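Local coordinates for ribonuclease J (Methanolobus psychrophilus R15, PDB 5HAB), which degrades RNA as an exoribonuclease of the beta-CASP group of metallo-beta-lactamase-fold hydrolases, probably with metal ions at its active site, at residues B[107-112]-B[194-199]; B[170-173]-B[178-181]; B[38-43]-B[430-435]; B[53-58]-B[115-120]. The protein carries 1 engineered substitution. All coordinates share one frame; numbering follows the deposited sequence.

Interaction 1. Residues B[107-112]-B[194-199]. With nucleotides of chain D.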
# COMPACT_ATOMS: atom_id res chain seq x y z
N LEU B 107 1.02 -29.31 2.88
CA LEU B 107 1.88 -29.22 4.08
C LEU B 107 1.27 -28.45 5.25
O LEU B 107 1.70 -28.63 6.39
CB LEU B 107 3.23 -28.58 3.74
CG LEU B 107 4.27 -29.42 3.00
CD1 LEU B 107 5.59 -28.68 2.97
CD2 LEU B 107 4.43 -30.78 3.65
N ASP B 108 0.30 -27.59 4.99
CA ASP B 108 -0.32 -26.86 6.08
C ASP B 108 -1.37 -27.73 6.77
O ASP B 108 -2.02 -27.30 7.72
CB ASP B 108 -0.92 -25.54 5.59
CG ASP B 108 -2.18 -25.73 4.78
OD1 ASP B 108 -2.19 -26.60 3.88
OD2 ASP B 108 -3.16 -25.02 5.05
N HIS B 109 -1.52 -28.96 6.29
CA HIS B 109 -2.38 -29.94 6.96
C HIS B 109 -1.67 -31.23 7.37
O HIS B 109 -2.07 -31.88 8.33
CB HIS B 109 -3.58 -30.28 6.09
CG HIS B 109 -4.69 -29.29 6.18
ND1 HIS B 109 -5.96 -29.54 5.71
CD2 HIS B 109 -4.72 -28.03 6.69
CE1 HIS B 109 -6.73 -28.48 5.92
NE2 HIS B 109 -6.00 -27.56 6.52
N ILE B 110 -0.61 -31.63 6.66
CA ILE B 110 0.08 -32.87 7.01
C ILE B 110 1.57 -32.66 7.23
O ILE B 110 2.28 -33.62 7.52
CB ILE B 110 -0.14 -33.97 5.96
CG1 ILE B 110 0.60 -33.64 4.66
CG2 ILE B 110 -1.62 -34.21 5.73
CD1 ILE B 110 0.72 -34.82 3.71
N GLY B 111 2.04 -31.43 7.12
CA GLY B 111 3.46 -31.15 7.25
C GLY B 111 4.10 -31.52 8.58
O GLY B 111 5.30 -31.77 8.64
N ALA B 112 3.30 -31.57 9.64
CA ALA B 112 3.81 -31.91 10.96
C ALA B 112 3.42 -33.33 11.39
O ALA B 112 3.75 -33.75 12.50
CB ALA B 112 3.34 -30.91 12.00
N ALA B 194 -14.50 -27.04 8.34
CA ALA B 194 -14.44 -26.65 6.95
C ALA B 194 -13.31 -25.64 6.74
O ALA B 194 -13.54 -24.44 6.68
CB ALA B 194 -15.76 -26.05 6.50
N CYS B 195 -12.10 -26.17 6.62
CA CYS B 195 -10.91 -25.33 6.52
C CYS B 195 -10.10 -25.71 5.28
O CYS B 195 -10.08 -26.88 4.88
CB CYS B 195 -10.06 -25.47 7.78
SG CYS B 195 -10.92 -25.02 9.31
N ASP B 196 -9.44 -24.72 4.68
CA ASP B 196 -8.78 -24.87 3.38
C ASP B 196 -9.76 -25.36 2.33
O ASP B 196 -9.62 -26.44 1.77
CB ASP B 196 -7.59 -25.83 3.47
CG ASP B 196 -6.32 -25.14 3.90
OD1 ASP B 196 -6.39 -23.96 4.31
OD2 ASP B 196 -5.25 -25.76 3.80
N PHE B 197 -10.77 -24.53 2.06
CA PHE B 197 -11.78 -24.90 1.10
C PHE B 197 -12.24 -23.73 0.26
O PHE B 197 -11.97 -22.57 0.56
CB PHE B 197 -13.00 -25.49 1.80
CG PHE B 197 -13.96 -24.45 2.29
CD1 PHE B 197 -13.73 -23.79 3.49
CD2 PHE B 197 -15.09 -24.12 1.55
CE1 PHE B 197 -14.61 -22.83 3.94
CE2 PHE B 197 -15.97 -23.16 2.00
CZ PHE B 197 -15.73 -22.52 3.20
N LYS B 198 -13.04 -24.07 -0.74
CA LYS B 198 -13.51 -23.12 -1.71
C LYS B 198 -14.73 -23.73 -2.39
O LYS B 198 -14.72 -24.90 -2.77
CB LYS B 198 -12.39 -22.82 -2.70
CG LYS B 198 -12.81 -22.58 -4.13
CD LYS B 198 -11.57 -22.51 -5.00
CE LYS B 198 -11.92 -22.00 -6.38
NZ LYS B 198 -10.69 -21.64 -7.13
N PHE B 199 -15.80 -22.95 -2.51
CA PHE B 199 -16.91 -23.36 -3.35
C PHE B 199 -16.48 -23.20 -4.80
O PHE B 199 -16.01 -22.13 -5.20
CB PHE B 199 -18.16 -22.53 -3.05
CG PHE B 199 -18.77 -22.80 -1.71
CD1 PHE B 199 -18.51 -23.99 -1.04
CD2 PHE B 199 -19.61 -21.87 -1.11
CE1 PHE B 199 -19.08 -24.24 0.20
CE2 PHE B 199 -20.17 -22.12 0.13
CZ PHE B 199 -19.91 -23.30 0.78
P A D 3 2.39 -27.35 -0.45
OP1 A D 3 2.42 -28.48 -1.42
OP2 A D 3 1.26 -27.26 0.51
O5' A D 3 3.74 -27.36 0.39
C5' A D 3 4.99 -27.66 -0.23
C4' A D 3 5.70 -26.41 -0.69
O4' A D 3 6.31 -25.73 0.44
C3' A D 3 6.86 -26.62 -1.65
O3' A D 3 6.42 -26.82 -2.99
C2' A D 3 7.68 -25.35 -1.47
O2' A D 3 7.12 -24.28 -2.21
C1' A D 3 7.49 -25.07 0.02
N9 A D 3 8.63 -25.51 0.85
C8 A D 3 8.81 -26.69 1.54
N7 A D 3 9.95 -26.75 2.18
C5 A D 3 10.57 -25.54 1.89
C6 A D 3 11.81 -24.98 2.27
N6 A D 3 12.69 -25.60 3.06
N1 A D 3 12.11 -23.75 1.81
C2 A D 3 11.22 -23.12 1.02
N3 A D 3 10.03 -23.54 0.60
C4 A D 3 9.76 -24.77 1.08
P A D 2 -1.64 -22.97 1.47
OP1 A D 2 -3.12 -23.06 1.50
OP2 A D 2 -0.83 -23.66 2.51
O5' A D 2 -1.16 -23.48 0.03
C5' A D 2 -0.18 -24.49 -0.10
C4' A D 2 1.00 -24.04 -0.93
O4' A D 2 1.26 -22.63 -0.69
C3' A D 2 2.32 -24.73 -0.62
O3' A D 2 2.45 -25.98 -1.28
C2' A D 2 3.36 -23.70 -1.05
O2' A D 2 3.58 -23.75 -2.45
C1' A D 2 2.65 -22.38 -0.72
N9 A D 2 3.05 -21.82 0.59
C8 A D 2 2.24 -21.59 1.68
N7 A D 2 2.86 -21.06 2.70
C5 A D 2 4.17 -20.91 2.25
C6 A D 2 5.32 -20.40 2.87
N6 A D 2 5.34 -19.93 4.12
N1 A D 2 6.47 -20.40 2.15
C2 A D 2 6.44 -20.87 0.90
N3 A D 2 5.42 -21.38 0.21
C4 A D 2 4.30 -21.36 0.95
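D108 and H109 meet D196 in a buried polar contact at the heart of the metallo-beta-lactamase fold, where the short helix 107-110 faces the loop leaving strand 189-194. Two carboxylates come at each other from opposite directions with planes 28° apart, and D108 OD2 ends 2.5 Å from D196 OD2. D108 holds CG between its backbone N and carbonyl carbon (chi1 72°), which carries the carboxylate to D196. D196 also reaches H109. Its carboxylate lies almost parallel to the imidazole, with OD2 over one face near the rim, 3.3 Å from H109 NE2; the angle is too poor for a hydrogen bond. C195 O sits at the ring edge, in plane, 3.9 Å from H109 CE1. The polar partners lie further out: H109 NE2 is hydrogen-bonded to H432 NE2, and D196 OD2 to H104 NE2. D108 and H109 belong to the family's HxHxDH signature, whose second histidine is alanine in this engineered variant. In relatives that motif and an aspartate placed like D196 bind two zinc ions, consistent with so many acidic oxygens crowding one spot. The RNA backbone runs alongside: L107 N donates to OP2 of A3 of chain D (3.1 Å, 154°), and D108 CG lies 3.4 Å from OP2 of A2 of chain D. Behind the helix, I110 packs on helix 128-138; beyond D196, F197 and F199 run onto helix 413-423, while C195 lies against strand 222-228.

Interaction 2. Residues B[170-173]-B[178-181]; sequences INTQ and DTVF
The T172 side chain crosses that of F181 at about a right angle, with OG1 approaching the ring obliquely, 3.5 Å from F181 CE1, and T172 CB 3.6 Å from the same ring atom. A second aromatic, F197, meets F181 edge-to-face. With chi1 at -169°, T172 turns OG1 away from its own backbone N and against the ring, and CG2 toward T179, where the two CG2 methyls of T172 and T179 touch at 3.6 Å. OG1 of T172 is buried here and has no polar partner in the model. These residues form the end of an antiparallel beta hairpin, strands 166-172 and 179-186, neighbours in one of the two large mixed sheets of the metallo-beta-lactamase fold. I170 and F181 are its hydrogen-bonded pair: I170 N gives to F181 O at 2.9 Å, and F181 N returns to I170 O at 2.8 Å. The next pair, N171 with V180, is non-hydrogen-bonded; there V180 CA lends a CA-H...O contact to I170 O at 3.1 Å. Beyond it T172 N reaches T179 O at 2.9 Å. I170 and F181 turn to helix 211-220, where they meet L217 and L214, while T179 OG1 bonds back to I176 O in the connecting turn.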
# COMPACT_ATOMS: atom_id res chain seq x y z
N ILE B 170 -17.27 -34.95 3.65
CA ILE B 170 -18.07 -34.30 2.61
C ILE B 170 -17.13 -33.68 1.60
O ILE B 170 -16.20 -32.98 1.98
CB ILE B 170 -19.01 -33.25 3.20
CG1 ILE B 170 -19.88 -33.86 4.29
CG2 ILE B 170 -19.87 -32.62 2.12
CD1 ILE B 170 -20.39 -32.86 5.27
N ASN B 171 -17.34 -33.93 0.31
CA ASN B 171 -16.39 -33.43 -0.68
C ASN B 171 -16.46 -31.91 -0.77
O ASN B 171 -17.53 -31.31 -0.62
CB ASN B 171 -16.64 -34.06 -2.06
CG ASN B 171 -17.12 -33.06 -3.09
OD1 ASN B 171 -18.32 -32.85 -3.26
ND2 ASN B 171 -16.18 -32.43 -3.79
N THR B 172 -15.31 -31.29 -0.98
CA THR B 172 -15.27 -29.86 -1.26
C THR B 172 -14.16 -29.60 -2.26
O THR B 172 -13.52 -30.54 -2.74
CB THR B 172 -15.06 -29.03 0.03
OG1 THR B 172 -15.30 -27.65 -0.25
CG2 THR B 172 -13.63 -29.21 0.56
N GLN B 173 -13.92 -28.33 -2.58
CA GLN B 173 -12.87 -27.99 -3.53
C GLN B 173 -11.76 -27.20 -2.85
O GLN B 173 -11.98 -26.56 -1.83
CB GLN B 173 -13.44 -27.19 -4.71
CG GLN B 173 -14.15 -28.04 -5.75
CD GLN B 173 -13.19 -28.85 -6.59
OE1 GLN B 173 -12.17 -28.34 -7.08
NE2 GLN B 173 -13.51 -30.12 -6.79
N ASP B 178 -9.06 -33.94 -3.80
CA ASP B 178 -9.57 -34.79 -2.73
C ASP B 178 -9.54 -34.10 -1.36
O ASP B 178 -8.94 -34.61 -0.41
CB ASP B 178 -8.79 -36.11 -2.68
CG ASP B 178 -9.70 -37.33 -2.56
OD1 ASP B 178 -10.93 -37.15 -2.44
OD2 ASP B 178 -9.18 -38.46 -2.58
N THR B 179 -10.18 -32.94 -1.28
CA THR B 179 -10.31 -32.21 -0.02
C THR B 179 -11.72 -32.37 0.55
O THR B 179 -12.70 -32.39 -0.21
CB THR B 179 -9.98 -30.71 -0.20
OG1 THR B 179 -8.63 -30.57 -0.67
CG2 THR B 179 -10.11 -29.96 1.11
N VAL B 180 -11.83 -32.51 1.87
CA VAL B 180 -13.13 -32.74 2.50
C VAL B 180 -13.42 -31.80 3.68
O VAL B 180 -12.51 -31.39 4.40
CB VAL B 180 -13.25 -34.21 2.96
CG1 VAL B 180 -13.19 -35.16 1.77
CG2 VAL B 180 -12.15 -34.56 3.97
N PHE B 181 -14.70 -31.46 3.85
CA PHE B 181 -15.22 -31.03 5.14
C PHE B 181 -15.31 -32.28 6.00
O PHE B 181 -15.61 -33.37 5.48
CB PHE B 181 -16.61 -30.40 5.04
CG PHE B 181 -16.66 -29.08 4.30
CD1 PHE B 181 -15.51 -28.46 3.85
CD2 PHE B 181 -17.88 -28.46 4.07
CE1 PHE B 181 -15.58 -27.26 3.17
CE2 PHE B 181 -17.96 -27.26 3.40
CZ PHE B 181 -16.81 -26.66 2.95

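Interaction 3. Residues B[38-43]-B[430-435]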
# COMPACT_ATOMS: atom_id res chain seq x y z
N GLY B 38 -0.29 -21.60 8.46
CA GLY B 38 0.60 -22.74 8.32
C GLY B 38 0.42 -23.94 9.25
O GLY B 38 -0.00 -25.01 8.81
N ARG B 39 0.78 -23.79 10.52
CA ARG B 39 0.83 -24.93 11.44
C ARG B 39 -0.55 -25.28 12.02
O ARG B 39 -0.76 -25.24 13.23
CB ARG B 39 1.84 -24.66 12.57
CG ARG B 39 1.62 -23.38 13.37
CD ARG B 39 2.40 -23.41 14.68
NE ARG B 39 2.22 -22.19 15.46
CZ ARG B 39 2.86 -21.92 16.59
NH1 ARG B 39 3.73 -22.79 17.09
NH2 ARG B 39 2.63 -20.78 17.23
N ASN B 40 -1.48 -25.65 11.16
CA ASN B 40 -2.84 -25.93 11.59
C ASN B 40 -3.00 -27.22 12.39
O ASN B 40 -2.55 -28.28 11.97
CB ASN B 40 -3.76 -25.96 10.38
CG ASN B 40 -3.77 -24.64 9.64
OD1 ASN B 40 -4.31 -23.65 10.14
ND2 ASN B 40 -3.14 -24.60 8.48
N MET B 41 -3.66 -27.10 13.53
CA MET B 41 -4.08 -28.27 14.29
C MET B 41 -5.24 -27.91 15.20
O MET B 41 -5.17 -26.96 16.00
CB MET B 41 -2.93 -28.84 15.11
CG MET B 41 -3.32 -30.09 15.90
SD MET B 41 -2.00 -30.82 16.90
CE MET B 41 -0.78 -31.26 15.69
N THR B 42 -6.32 -28.68 15.08
CA THR B 42 -7.50 -28.49 15.92
C THR B 42 -7.81 -29.80 16.64
O THR B 42 -7.45 -30.86 16.15
CB THR B 42 -8.72 -28.03 15.07
OG1 THR B 42 -8.40 -26.78 14.44
CG2 THR B 42 -9.97 -27.86 15.93
N ALA B 43 -8.41 -29.73 17.82
CA ALA B 43 -8.82 -30.95 18.51
C ALA B 43 -10.28 -30.85 18.91
O ALA B 43 -10.69 -29.88 19.56
CB ALA B 43 -7.93 -31.21 19.73
N PRO B 430 -13.76 -19.15 14.00
CA PRO B 430 -12.84 -18.97 12.87
C PRO B 430 -11.46 -19.55 13.15
O PRO B 430 -11.00 -19.52 14.29
CB PRO B 430 -12.77 -17.44 12.71
CG PRO B 430 -13.10 -16.91 14.07
CD PRO B 430 -14.11 -17.87 14.64
N ALA B 431 -10.83 -20.08 12.11
CA ALA B 431 -9.54 -20.75 12.23
C ALA B 431 -8.69 -20.46 11.00
O ALA B 431 -9.12 -19.72 10.11
CB ALA B 431 -9.75 -22.25 12.40
N HIS B 432 -7.50 -21.06 10.93
CA HIS B 432 -6.62 -20.93 9.77
C HIS B 432 -6.30 -19.48 9.44
O HIS B 432 -6.50 -19.04 8.30
CB HIS B 432 -7.23 -21.59 8.52
CG HIS B 432 -7.07 -23.08 8.47
ND1 HIS B 432 -7.27 -23.89 9.57
CD2 HIS B 432 -6.74 -23.90 7.45
CE1 HIS B 432 -7.07 -25.15 9.23
NE2 HIS B 432 -6.74 -25.18 7.95
N GLY B 433 -5.79 -18.73 10.41
CA GLY B 433 -5.39 -17.37 10.14
C GLY B 433 -4.94 -16.59 11.35
O GLY B 433 -4.90 -17.11 12.47
N THR B 434 -4.60 -15.33 11.12
CA THR B 434 -4.22 -14.41 12.19
C THR B 434 -5.46 -13.92 12.90
O THR B 434 -6.58 -14.18 12.45
CB THR B 434 -3.44 -13.22 11.64
OG1 THR B 434 -4.25 -12.56 10.65
CG2 THR B 434 -2.13 -13.70 10.99
N ILE B 435 -5.28 -13.20 14.00
CA ILE B 435 -6.41 -12.59 14.68
C ILE B 435 -7.05 -11.51 13.79
O ILE B 435 -8.25 -11.27 13.86
CB ILE B 435 -6.00 -12.05 16.07
CG1 ILE B 435 -7.25 -11.56 16.84
CG2 ILE B 435 -4.92 -10.97 15.96
CD1 ILE B 435 -6.96 -11.16 18.28
O HOH W 1 -6.31 -23.90 12.16
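N40 lays its amide flat over the imidazole of H432, planes 17° apart, in a stack that joins the loop before strand 41-46 to the one after strand 427-431. OD1 rides above one ring face, displaced toward the rim and 3.0 Å from H432 ND1; it comes down on the ring from above, so this close polar pair is not a hydrogen bond. The amide carbon follows, with N40 CG 3.4 Å from H432 CE1. N40 sets CG beside its backbone N (chi1 -61°), which carries the amide over the ring; the two side chains cross at about a right angle although their flat ends lie nearly parallel.

A water joins the same two groups at the rim of the stack. Water 1 appears to link them, 2.9 Å from N40 OD1 and 2.8 Å from H432 ND1, the latter bond weak. The other two nitrogens have partners outside the pair: N40 ND2 is bonded to D108 O, and H432 NE2 to H109. H432 lies in the RNA specificity region, and its counterpart in relatives is probably one of the metal-binding histidines.

The two nitrogens of H432 have partners on different sides, H109 and, more weakly, the water, which is consistent with a set ring rotation, while the bond from ND2 to D108 O fixes which way round the overlying amide lies.

Interaction 4. Residues B[53-58]-B[115-120]; sequences IDMGIR and KLAHRY. With SO4 (sulfate ion), chain G.
M55 sets its terminal methyl against L116 and A117, where helix 113-116 runs on into the next turn, an apolar contact inside the metallo-beta-lactamase fold, between the loop after strand 49-53 and the short helix 113-116 that follows the HxHxDH motif. CE does nearly all the touching. It lies 3.3 Å from L116 CB, tighter than usual for two carbons, and also 3.3 Å from A117 N, with A117 CB at 4.0 Å completing the seat. The chain runs extended to SD and then bends, nearly eclipsed at chi3 (18°), which brings the methyl round onto the helix and points to either local strain or some doubt in the exact placing of CE.

One shell out, M41 of strand 41-46 packs on both M55 and L116, and the M55 backbone is hydrogen-bonded to H109 and A112, tying the loop to helix 107-110 and the turn after it. L116 also rests against S75 of helix 75-81.

Further along the loop R58 runs out straight, its NE in a salt bridge to D60, and presents its guanidinium edge to a sulfate, probably from the crystallisation liquor, that R61 also holds. NH1 and NH2 of R58 converge on sulfate O2, at 3.2 and 3.1 Å.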
# COMPACT_ATOMS: atom_id res chain seq x y z
N ILE B 53 -7.81 -32.91 14.23
CA ILE B 53 -8.00 -32.56 12.83
C ILE B 53 -6.81 -31.73 12.34
O ILE B 53 -6.55 -30.61 12.82
CB ILE B 53 -9.32 -31.80 12.60
CG1 ILE B 53 -10.48 -32.55 13.26
CG2 ILE B 53 -9.58 -31.64 11.12
CD1 ILE B 53 -11.85 -31.95 12.92
N ASP B 54 -6.07 -32.35 11.42
CA ASP B 54 -4.94 -31.76 10.70
C ASP B 54 -3.74 -31.48 11.61
O ASP B 54 -3.90 -31.20 12.80
CB ASP B 54 -5.37 -30.48 9.97
CG ASP B 54 -6.34 -30.77 8.83
OD1 ASP B 54 -6.14 -31.77 8.11
OD2 ASP B 54 -7.32 -30.01 8.66
N MET B 55 -2.55 -31.56 11.03
CA MET B 55 -1.31 -31.31 11.74
C MET B 55 -0.34 -30.66 10.75
O MET B 55 0.47 -31.35 10.12
CB MET B 55 -0.71 -32.62 12.30
CG MET B 55 -1.62 -33.37 13.28
SD MET B 55 -0.84 -34.79 14.09
CE MET B 55 0.86 -34.40 13.79
N GLY B 56 -0.42 -29.34 10.62
CA GLY B 56 0.33 -28.64 9.59
C GLY B 56 1.65 -28.05 10.02
O GLY B 56 2.00 -28.05 11.20
N ILE B 57 2.41 -27.56 9.05
CA ILE B 57 3.67 -26.88 9.34
C ILE B 57 3.62 -25.44 8.81
O ILE B 57 2.90 -25.15 7.86
CB ILE B 57 4.87 -27.67 8.74
CG1 ILE B 57 6.20 -27.11 9.24
CG2 ILE B 57 4.81 -27.68 7.22
CD1 ILE B 57 7.40 -27.92 8.82
N ARG B 58 4.35 -24.54 9.46
CA ARG B 58 4.49 -23.16 9.00
C ARG B 58 5.91 -22.94 8.46
O ARG B 58 6.87 -22.93 9.22
CB ARG B 58 4.19 -22.17 10.12
CG ARG B 58 4.35 -20.71 9.72
CD ARG B 58 4.19 -19.76 10.91
NE ARG B 58 4.37 -18.37 10.49
CZ ARG B 58 4.30 -17.32 11.31
NH1 ARG B 58 4.06 -17.49 12.60
NH2 ARG B 58 4.48 -16.10 10.83
N LYS B 115 6.07 -35.58 12.75
CA LYS B 115 6.75 -35.09 13.94
C LYS B 115 5.92 -35.25 15.22
O LYS B 115 6.47 -35.36 16.31
CB LYS B 115 7.13 -33.62 13.74
CG LYS B 115 8.48 -33.43 13.06
CD LYS B 115 9.50 -34.44 13.57
CE LYS B 115 10.73 -34.47 12.69
NZ LYS B 115 11.54 -33.22 12.82
N LEU B 116 4.59 -35.27 15.08
CA LEU B 116 3.72 -35.31 16.25
C LEU B 116 2.76 -36.50 16.26
O LEU B 116 2.29 -36.90 17.33
CB LEU B 116 2.92 -34.01 16.36
CG LEU B 116 3.66 -32.67 16.43
CD1 LEU B 116 2.68 -31.52 16.31
CD2 LEU B 116 4.45 -32.56 17.71
N ALA B 117 2.44 -37.05 15.09
CA ALA B 117 1.41 -38.08 15.02
C ALA B 117 1.80 -39.37 15.75
O ALA B 117 0.95 -40.06 16.31
CB ALA B 117 1.07 -38.39 13.58
N HIS B 118 3.10 -39.68 15.78
CA HIS B 118 3.57 -40.95 16.32
C HIS B 118 3.44 -41.04 17.84
O HIS B 118 3.66 -42.10 18.42
CB HIS B 118 5.02 -41.21 15.90
CG HIS B 118 6.00 -40.22 16.45
ND1 HIS B 118 6.41 -40.22 17.76
CD2 HIS B 118 6.66 -39.20 15.84
CE1 HIS B 118 7.27 -39.23 17.95
NE2 HIS B 118 7.45 -38.60 16.80
N ARG B 119 3.13 -39.91 18.48
CA ARG B 119 2.96 -39.89 19.93
C ARG B 119 1.54 -40.22 20.37
O ARG B 119 1.28 -40.40 21.56
CB ARG B 119 3.37 -38.53 20.49
CG ARG B 119 4.87 -38.34 20.55
CD ARG B 119 5.25 -37.09 21.31
NE ARG B 119 6.68 -36.83 21.14
CZ ARG B 119 7.18 -36.01 20.24
NH1 ARG B 119 6.36 -35.37 19.40
NH2 ARG B 119 8.49 -35.83 20.15
N TYR B 120 0.62 -40.30 19.41
CA TYR B 120 -0.77 -40.61 19.73
C TYR B 120 -1.10 -42.03 19.33
O TYR B 120 -0.69 -42.50 18.26
CB TYR B 120 -1.71 -39.61 19.05
CG TYR B 120 -1.50 -38.19 19.50
CD1 TYR B 120 -2.14 -37.69 20.63
CD2 TYR B 120 -0.65 -37.34 18.80
CE1 TYR B 120 -1.93 -36.39 21.05
CE2 TYR B 120 -0.44 -36.04 19.21
CZ TYR B 120 -1.08 -35.57 20.33
OH TYR B 120 -0.87 -34.27 20.73
S SO4 G . 4.72 -13.30 12.92
O1 SO4 G . 6.09 -13.81 12.85
O2 SO4 G . 3.82 -14.38 13.31
O3 SO4 G . 4.34 -12.77 11.61
O4 SO4 G . 4.66 -12.24 13.93

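How the interactions relate
All four contacts are buried, but interaction 1 lies closest to the centre of the chain and joins the others. H109 bonds to H432 and D108 O to N40, so interactions 1 and 3 form one polar site beside the RNA; one brings two carboxylates and an imidazole together, the other stacks an amide with a water's help. Interactions 3 and 4 share the pairing of strands 41-46 and 49-53. Interaction 4 is apolar across its segments, which also carry exposed or partly exposed residues such as R119 and R58. Interaction 2, on the far side of D196, is the regular backbone-bonded one; F181 against F197 joins it to 194-199, and it touches neither 3 nor 4.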